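Local coordinates for CPXV203 protein (Cowpox virus, PDB 4HKJ) that probably binds MHC class I molecules and retains them inside infected cells, helping cowpox virus to evade T cells, at residues K73-G78 against K179-C184; M21-K26 against S82-S87. One frame throughout, in Å; residues are numbered along the deposited sequence.

Contact 1 (K73-G78 against K179-C184); sequences KQTHFG and KYLKTC
One margin of the five-stranded antiparallel sheet is formed here, where K73 and Q74 of strand 71-77 pair with T183 and K182 of the short edge strand 182-183. Two backbone bonds define Q74 and K182 as a hydrogen-bonded pair: Q74 N to K182 O, 3.1 Å at 168°, and K182 N to Q74 O, 3.0 Å. K73 and T183 form the adjoining non-hydrogen-bonded pair, and on their face of the sheet the extended lysine chain crosses the threonine, with CE 3.8 Å from T183 OG1. On the face of Q74, CG lies 3.8 Å from C184 SG, whose disulfide to C35 ties this edge to a loop; Q74 OE1 is hydrogen-bonded to T48. Regular pairing ends at L181, whose CD2 meets T75 CG2 at 3.7 Å. With T75 OG1 anti to the backbone N (chi1 -177°), the hydroxyl makes a weak bond to Y180 O at 3.1 Å. Farther along, Y180 CD1 reaches the edge of the F77 ring, 3.7 Å from CE1, the ring planes standing at 87°. The two bridged pairs make 182-183 a short antiparallel edge strand, the outermost on this side of the five-stranded sheet within this chain.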
ATOM      1  N   LYS D  73       4.429 -13.749  15.959  1.00 48.64           N
ATOM      2  CA  LYS D  73       3.291 -13.075  16.577  1.00 49.92           C
ATOM      3  C   LYS D  73       2.100 -13.043  15.627  1.00 57.72           C
ATOM      4  O   LYS D  73       2.269 -13.007  14.408  1.00 56.24           O
ATOM      5  CB  LYS D  73       3.664 -11.649  16.986  1.00 49.49           C
ATOM      6  CG  LYS D  73       4.793 -11.563  18.000  1.00 51.10           C
ATOM      7  CD  LYS D  73       5.151 -10.120  18.310  1.00 50.29           C
ATOM      8  CE  LYS D  73       6.303 -10.044  19.294  1.00 59.55           C
ATOM      9  NZ  LYS D  73       6.645  -8.638  19.642  1.00 67.72           N
ATOM     10  N   GLN D  74       0.896 -13.061  16.191  1.00 63.76           N
ATOM     11  CA  GLN D  74      -0.325 -13.008  15.392  1.00 60.70           C
ATOM     12  C   GLN D  74      -1.389 -12.123  16.033  1.00 60.45           C
ATOM     13  O   GLN D  74      -1.413 -11.939  17.250  1.00 59.75           O
ATOM     14  CB  GLN D  74      -0.894 -14.413  15.170  1.00 63.58           C
ATOM     15  CG  GLN D  74      -0.052 -15.303  14.271  1.00 71.18           C
ATOM     16  CD  GLN D  74      -0.724 -16.629  13.976  1.00 80.54           C
ATOM     17  OE1 GLN D  74      -0.080 -17.579  13.532  1.00 88.42           O
ATOM     18  NE2 GLN D  74      -2.028 -16.698  14.220  1.00 80.87           N
ATOM     19  N   THR D  75      -2.268 -11.580  15.197  1.00 60.52           N
ATOM     20  CA  THR D  75      -3.406 -10.800  15.668  1.00 60.08           C
ATOM     21  C   THR D  75      -4.554 -10.922  14.674  1.00 62.21           C
ATOM     22  O   THR D  75      -4.375 -11.446  13.575  1.00 68.47           O
ATOM     23  CB  THR D  75      -3.051  -9.318  15.859  1.00 55.24           C
ATOM     24  OG1 THR D  75      -4.179  -8.619  16.398  1.00 53.96           O
ATOM     25  CG2 THR D  75      -2.661  -8.688  14.532  1.00 51.28           C
ATOM     26  N   HIS D  76      -5.728 -10.438  15.058  1.00 55.72           N
ATOM     27  CA  HIS D  76      -6.900 -10.536  14.198  1.00 60.94           C
ATOM     28  C   HIS D  76      -7.759  -9.281  14.256  1.00 68.25           C
ATOM     29  O   HIS D  76      -7.931  -8.683  15.319  1.00 78.67           O
ATOM     30  CB  HIS D  76      -7.736 -11.760  14.573  1.00 65.86           C
ATOM     31  CG  HIS D  76      -8.943 -11.956  13.708  1.00 77.85           C
ATOM     32  ND1 HIS D  76      -8.893 -12.620  12.500  1.00 79.88           N
ATOM     33  CD2 HIS D  76     -10.231 -11.575  13.873  1.00 81.57           C
ATOM     34  CE1 HIS D  76     -10.098 -12.639  11.961  1.00 80.32           C
ATOM     35  NE2 HIS D  76     -10.929 -12.011  12.774  1.00 81.47           N
ATOM     36  N   PHE D  77      -8.299  -8.889  13.106  1.00 62.31           N
ATOM     37  CA  PHE D  77      -9.191  -7.737  13.027  1.00 59.94           C
ATOM     38  C   PHE D  77     -10.403  -8.061  12.162  1.00 54.01           C
ATOM     39  O   PHE D  77     -10.274  -8.665  11.097  1.00 68.53           O
ATOM     40  CB  PHE D  77      -8.453  -6.526  12.457  1.00 57.87           C
ATOM     41  CG  PHE D  77      -7.397  -5.975  13.371  1.00 70.49           C
ATOM     42  CD1 PHE D  77      -7.706  -5.613  14.671  1.00 71.57           C
ATOM     43  CD2 PHE D  77      -6.093  -5.826  12.931  1.00 77.70           C
ATOM     44  CE1 PHE D  77      -6.734  -5.109  15.515  1.00 69.92           C
ATOM     45  CE2 PHE D  77      -5.118  -5.323  13.769  1.00 79.43           C
ATOM     46  CZ  PHE D  77      -5.438  -4.963  15.063  1.00 73.80           C
ATOM     47  N   GLY D  78     -11.579  -7.654  12.625  1.00 74.52           N
ATOM     48  CA  GLY D  78     -12.808  -7.905  11.897  1.00 77.52           C
ATOM     49  C   GLY D  78     -13.121  -9.383  11.789  1.00 71.83           C
ATOM     50  O   GLY D  78     -12.966 -10.130  12.755  1.00 65.72           O
ATOM     51  N   LYS D 179      -0.512  -3.118  18.294  1.00 63.03           N
ATOM     52  CA  LYS D 179      -0.983  -3.010  19.671  1.00 59.54           C
ATOM     53  C   LYS D 179      -1.635  -4.310  20.137  1.00 66.23           C
ATOM     54  O   LYS D 179      -1.467  -4.721  21.284  1.00 68.32           O
ATOM     55  CB  LYS D 179      -1.960  -1.841  19.819  1.00 50.15           C
ATOM     56  CG  LYS D 179      -2.307  -1.502  21.261  1.00 68.47           C
ATOM     57  CD  LYS D 179      -3.395  -0.438  21.347  1.00 85.13           C
ATOM     58  CE  LYS D 179      -2.934   0.898  20.784  1.00 87.70           C
ATOM     59  NZ  LYS D 179      -4.003   1.931  20.870  1.00 82.86           N
ATOM     60  N   TYR D 180      -2.367  -4.958  19.235  1.00 64.66           N
ATOM     61  CA  TYR D 180      -3.116  -6.166  19.575  1.00 60.67           C
ATOM     62  C   TYR D 180      -2.374  -7.458  19.243  1.00 60.87           C
ATOM     63  O   TYR D 180      -2.962  -8.539  19.270  1.00 65.99           O
ATOM     64  CB  TYR D 180      -4.475  -6.164  18.873  1.00 59.11           C
ATOM     65  CG  TYR D 180      -5.401  -5.062  19.330  1.00 64.99           C
ATOM     66  CD1 TYR D 180      -5.395  -3.821  18.709  1.00 64.14           C
ATOM     67  CD2 TYR D 180      -6.286  -5.265  20.379  1.00 70.21           C
ATOM     68  CE1 TYR D 180      -6.242  -2.812  19.122  1.00 61.89           C
ATOM     69  CE2 TYR D 180      -7.138  -4.261  20.800  1.00 75.74           C
ATOM     70  CZ  TYR D 180      -7.111  -3.037  20.168  1.00 73.12           C
ATOM     71  OH  TYR D 180      -7.957  -2.034  20.582  1.00 75.44           O
ATOM     72  N   LEU D 181      -1.090  -7.346  18.921  1.00 53.63           N
ATOM     73  CA  LEU D 181      -0.281  -8.522  18.620  1.00 48.58           C
ATOM     74  C   LEU D 181      -0.097  -9.406  19.851  1.00 53.56           C
ATOM     75  O   LEU D 181       0.052  -8.908  20.968  1.00 68.27           O
ATOM     76  CB  LEU D 181       1.086  -8.115  18.064  1.00 45.97           C
ATOM     77  CG  LEU D 181       1.173  -7.755  16.581  1.00 52.81           C
ATOM     78  CD1 LEU D 181       2.574  -7.275  16.239  1.00 54.02           C
ATOM     79  CD2 LEU D 181       0.792  -8.948  15.717  1.00 49.49           C
ATOM     80  N   LYS D 182      -0.115 -10.718  19.640  1.00 49.50           N
ATOM     81  CA  LYS D 182       0.113 -11.673  20.718  1.00 57.16           C
ATOM     82  C   LYS D 182       1.186 -12.680  20.329  1.00 56.81           C
ATOM     83  O   LYS D 182       1.113 -13.296  19.266  1.00 60.29           O
ATOM     84  CB  LYS D 182      -1.183 -12.401  21.081  1.00 66.73           C
ATOM     85  CG  LYS D 182      -2.255 -11.502  21.670  1.00 83.20           C
ATOM     86  CD  LYS D 182      -1.750 -10.799  22.918  1.00 99.57           C
ATOM     87  CE  LYS D 182      -2.756  -9.783  23.430  1.00109.88           C
ATOM     88  NZ  LYS D 182      -2.254  -9.071  24.637  1.00114.24           N
ATOM     89  N   THR D 183       2.179 -12.843  21.195  1.00 53.72           N
ATOM     90  CA  THR D 183       3.277 -13.765  20.936  1.00 50.42           C
ATOM     91  C   THR D 183       2.792 -15.212  20.952  1.00 47.09           C
ATOM     92  O   THR D 183       2.154 -15.651  21.908  1.00 73.47           O
ATOM     93  CB  THR D 183       4.412 -13.590  21.965  1.00 58.07           C
ATOM     94  OG1 THR D 183       4.839 -12.222  21.979  1.00 60.82           O
ATOM     95  CG2 THR D 183       5.593 -14.483  21.617  1.00 51.22           C
ATOM     96  N   CYS D 184       3.094 -15.943  19.884  1.00 46.20           N
ATOM     97  CA  CYS D 184       2.683 -17.338  19.766  1.00 67.79           C
ATOM     98  C   CYS D 184       3.456 -18.222  20.740  1.00 67.53           C
ATOM     99  O   CYS D 184       4.655 -18.040  20.940  1.00 66.43           O
ATOM    100  CB  CYS D 184       2.864 -17.828  18.327  1.00 46.77           C
ATOM    101  SG  CYS D 184       1.848 -16.941  17.119  1.00 84.25           S
TER

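Contact 2 (M21-K26 against S82-S87); sequences MCIQAK and SYIEFS
The Y83 ring meets the backbone of M21 obliquely: its CD1 lies 3.5 Å from M21 O and its CE1 3.6 Å from M21 N. With CG anti to the backbone N (chi1 176°), the side chain starts off beside its own carbonyl carbon, and the ring lies beside the peptide that joins M21 to C22. R177 makes a cation-pi interaction with the same ring, while T75 and C169 also touch the tyrosine. C169 is the disulfide partner of C22, so Y83 and that bridge share one face of the sheet.

Beneath this packing the strands are antiparallel, the axes of 21-25 and 82-87 running 159° apart and approaching to 4.8 Å. I23 and S82 form a hydrogen-bonded pair, with I23 N to S82 O at 2.8 Å and 167° and S82 N to I23 O also at 2.8 Å. C22 and Y83 make the non-hydrogen-bonded pair between them and the next one, M21 with I84. There I84 N to M21 O, at 3.0 Å, is the straighter of the two bonds, whereas the return bond from M21 N to I84 O is bent and weak.

M21, present as selenomethionine, I23, S82 and I84 project from the face away from Y83. Across the strands I23 CD1 and I84 CD1 approach to 4.2 Å, a loose apolar touch. Both I23 and S82 also pack on Y53 of strand 53-59, which belongs to the second sheet, and M21 reaches V146 on the neighbouring strand 141-152. One face therefore looks into the layer between the sheets, and the other carries the disulfide and the tyrosine-arginine pair. Such a two-faced central strand pair is characteristic of a beta-sandwich, consistent with the poxvirus T4 protein family and its VCCI clan.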
HETATM    1  N   MSE D  21       2.818 -10.282   7.199  1.00 58.77           N
HETATM    2  CA  MSE D  21       1.987 -10.963   6.213  1.00 46.41           C
HETATM    3  C   MSE D  21       0.507 -10.861   6.564  1.00 49.13           C
HETATM    4  O   MSE D  21       0.072 -11.348   7.607  1.00 53.17           O
HETATM    5  CB  MSE D  21       2.402 -12.429   6.089  1.00 43.10           C
HETATM    6  CG  MSE D  21       1.585 -13.223   5.085  1.00 49.91           C
HETATM    7 SE   MSE D  21       2.271 -15.029   4.815  1.00 96.85          SE
HETATM    8  CE  MSE D  21       4.089 -14.576   4.274  1.00139.89           C
ATOM      9  N   CYS D  22      -0.262 -10.218   5.689  1.00 47.15           N
ATOM     10  CA  CYS D  22      -1.694 -10.050   5.908  1.00 52.37           C
ATOM     11  C   CYS D  22      -2.493 -11.028   5.053  1.00 52.91           C
ATOM     12  O   CYS D  22      -2.378 -11.033   3.827  1.00 60.16           O
ATOM     13  CB  CYS D  22      -2.122  -8.611   5.604  1.00 51.16           C
ATOM     14  SG  CYS D  22      -3.858  -8.246   5.977  1.00 60.18           S
ATOM     15  N   ILE D  23      -3.297 -11.855   5.709  1.00 50.37           N
ATOM     16  CA  ILE D  23      -4.114 -12.842   5.015  1.00 56.41           C
ATOM     17  C   ILE D  23      -5.595 -12.513   5.167  1.00 61.09           C
ATOM     18  O   ILE D  23      -6.097 -12.383   6.284  1.00 72.29           O
ATOM     19  CB  ILE D  23      -3.862 -14.262   5.558  1.00 58.03           C
ATOM     20  CG1 ILE D  23      -2.365 -14.508   5.754  1.00 56.05           C
ATOM     21  CG2 ILE D  23      -4.462 -15.301   4.627  1.00 64.37           C
ATOM     22  CD1 ILE D  23      -2.044 -15.843   6.392  1.00 42.96           C
ATOM     23  N   GLN D  24      -6.291 -12.375   4.043  1.00 54.44           N
ATOM     24  CA  GLN D  24      -7.722 -12.095   4.067  1.00 60.11           C
ATOM     25  C   GLN D  24      -8.531 -13.336   3.694  1.00 61.47           C
ATOM     26  O   GLN D  24      -8.255 -13.991   2.690  1.00 72.51           O
ATOM     27  CB  GLN D  24      -8.069 -10.932   3.133  1.00 51.43           C
ATOM     28  CG  GLN D  24      -9.539 -10.534   3.155  1.00 54.57           C
ATOM     29  CD  GLN D  24      -9.838  -9.335   2.277  1.00 62.67           C
ATOM     30  OE1 GLN D  24      -9.291  -9.199   1.183  1.00 60.17           O
ATOM     31  NE2 GLN D  24     -10.712  -8.456   2.756  1.00 70.75           N
ATOM     32  N   ALA D  25      -9.531 -13.648   4.513  1.00 55.24           N
ATOM     33  CA  ALA D  25     -10.348 -14.839   4.318  1.00 75.61           C
ATOM     34  C   ALA D  25     -11.277 -14.698   3.118  1.00 78.14           C
ATOM     35  O   ALA D  25     -11.705 -13.597   2.777  1.00 72.76           O
ATOM     36  CB  ALA D  25     -11.148 -15.140   5.575  1.00 81.35           C
ATOM     37  N   LYS D  26     -11.585 -15.826   2.486  1.00 85.23           N
ATOM     38  CA  LYS D  26     -12.493 -15.845   1.345  1.00 83.71           C
ATOM     39  C   LYS D  26     -13.634 -16.827   1.581  1.00 87.02           C
ATOM     40  O   LYS D  26     -13.407 -17.970   1.979  1.00 91.61           O
ATOM     41  CB  LYS D  26     -11.741 -16.214   0.066  1.00 78.16           C
ATOM     42  CG  LYS D  26     -12.627 -16.343  -1.162  1.00 78.64           C
ATOM     43  CD  LYS D  26     -11.811 -16.670  -2.403  1.00 79.34           C
ATOM     44  CE  LYS D  26     -12.686 -16.704  -3.646  1.00 81.06           C
ATOM     45  NZ  LYS D  26     -11.886 -16.929  -4.879  1.00 78.72           N
ATOM     46  N   SER D  82      -6.308 -11.547   8.944  1.00 59.34           N
ATOM     47  CA  SER D  82      -5.438 -12.246   9.883  1.00 54.63           C
ATOM     48  C   SER D  82      -3.981 -11.892   9.595  1.00 55.51           C
ATOM     49  O   SER D  82      -3.491 -12.113   8.487  1.00 60.95           O
ATOM     50  CB  SER D  82      -5.644 -13.756   9.787  1.00 59.81           C
ATOM     51  OG  SER D  82      -6.987 -14.105  10.069  1.00 76.38           O
ATOM     52  N   TYR D  83      -3.296 -11.347  10.594  1.00 56.91           N
ATOM     53  CA  TYR D  83      -1.929 -10.862  10.416  1.00 51.80           C
ATOM     54  C   TYR D  83      -0.908 -11.693  11.191  1.00 58.41           C
ATOM     55  O   TYR D  83      -1.157 -12.102  12.326  1.00 69.77           O
ATOM     56  CB  TYR D  83      -1.837  -9.389  10.827  1.00 50.35           C
ATOM     57  CG  TYR D  83      -0.439  -8.815  10.773  1.00 56.46           C
ATOM     58  CD1 TYR D  83       0.139  -8.457   9.565  1.00 58.06           C
ATOM     59  CD2 TYR D  83       0.298  -8.622  11.933  1.00 52.34           C
ATOM     60  CE1 TYR D  83       1.416  -7.930   9.511  1.00 48.48           C
ATOM     61  CE2 TYR D  83       1.575  -8.097  11.889  1.00 51.39           C
ATOM     62  CZ  TYR D  83       2.129  -7.753  10.676  1.00 48.17           C
ATOM     63  OH  TYR D  83       3.400  -7.229  10.632  1.00 50.48           O
ATOM     64  N   ILE D  84       0.243 -11.939  10.569  1.00 52.63           N
ATOM     65  CA  ILE D  84       1.318 -12.703  11.196  1.00 55.62           C
ATOM     66  C   ILE D  84       2.641 -11.950  11.085  1.00 60.92           C
ATOM     67  O   ILE D  84       2.965 -11.408  10.028  1.00 69.10           O
ATOM     68  CB  ILE D  84       1.479 -14.094  10.546  1.00 50.74           C
ATOM     69  CG1 ILE D  84       0.140 -14.838  10.532  1.00 55.52           C
ATOM     70  CG2 ILE D  84       2.534 -14.911  11.275  1.00 43.87           C
ATOM     71  CD1 ILE D  84       0.216 -16.222   9.923  1.00 46.51           C
ATOM     72  N   GLU D  85       3.404 -11.916  12.175  1.00 60.82           N
ATOM     73  CA  GLU D  85       4.681 -11.209  12.184  1.00 59.07           C
ATOM     74  C   GLU D  85       5.835 -12.099  12.632  1.00 61.75           C
ATOM     75  O   GLU D  85       5.910 -12.499  13.794  1.00 69.68           O
ATOM     76  CB  GLU D  85       4.606  -9.973  13.083  1.00 64.49           C
ATOM     77  CG  GLU D  85       5.880  -9.144  13.101  1.00 80.49           C
ATOM     78  CD  GLU D  85       5.834  -8.029  14.126  1.00 94.44           C
ATOM     79  OE1 GLU D  85       5.731  -8.334  15.333  1.00 99.56           O
ATOM     80  OE2 GLU D  85       5.894  -6.847  13.727  1.00 94.50           O
ATOM     81  N   PHE D  86       6.737 -12.401  11.703  1.00 55.60           N
ATOM     82  CA  PHE D  86       7.938 -13.163  12.018  1.00 58.21           C
ATOM     83  C   PHE D  86       9.076 -12.201  12.351  1.00 61.79           C
ATOM     84  O   PHE D  86       9.355 -11.275  11.589  1.00 66.16           O
ATOM     85  CB  PHE D  86       8.321 -14.066  10.846  1.00 58.79           C
ATOM     86  CG  PHE D  86       7.248 -15.045  10.459  1.00 60.67           C
ATOM     87  CD1 PHE D  86       7.132 -16.261  11.114  1.00 59.97           C
ATOM     88  CD2 PHE D  86       6.356 -14.751   9.441  1.00 52.87           C
ATOM     89  CE1 PHE D  86       6.145 -17.164  10.761  1.00 59.56           C
ATOM     90  CE2 PHE D  86       5.368 -15.651   9.082  1.00 48.96           C
ATOM     91  CZ  PHE D  86       5.264 -16.858   9.743  1.00 59.91           C
ATOM     92  N   SER D  87       9.731 -12.419  13.488  1.00 53.97           N
ATOM     93  CA  SER D  87      10.721 -11.463  13.979  1.00 43.90           C
ATOM     94  C   SER D  87      12.054 -12.096  14.374  1.00 50.61           C
ATOM     95  O   SER D  87      12.147 -13.304  14.589  1.00 50.73           O
ATOM     96  CB  SER D  87      10.148 -10.684  15.164  1.00 57.76           C
ATOM     97  OG  SER D  87       8.873 -10.153  14.856  1.00 73.82           O
TER

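How the contacts relate
Contacts 1 and 2 lie about 9 Å apart between centres and belong to one antiparallel sheet, in which strands 71-77 and 81-88 are sequence-consecutive neighbours. Probable backbone hydrogen bonds join them, K73 O to E85 N at 2.7 Å and T75 N to Y83 O at 3.1 Å. The side chains connect too: H76 ND1 and S82 OG make a weak hydrogen bond, and L181 CD1 packs 3.5 Å from E85 OE1. Contact 2 is buried in the interior of the sheet, whereas contact 1 lies at its margin. Contact 1 also meets another protein chain of the assembly, through backbone hydrogen bonds from G78 and packing by T75, F77 and Y180.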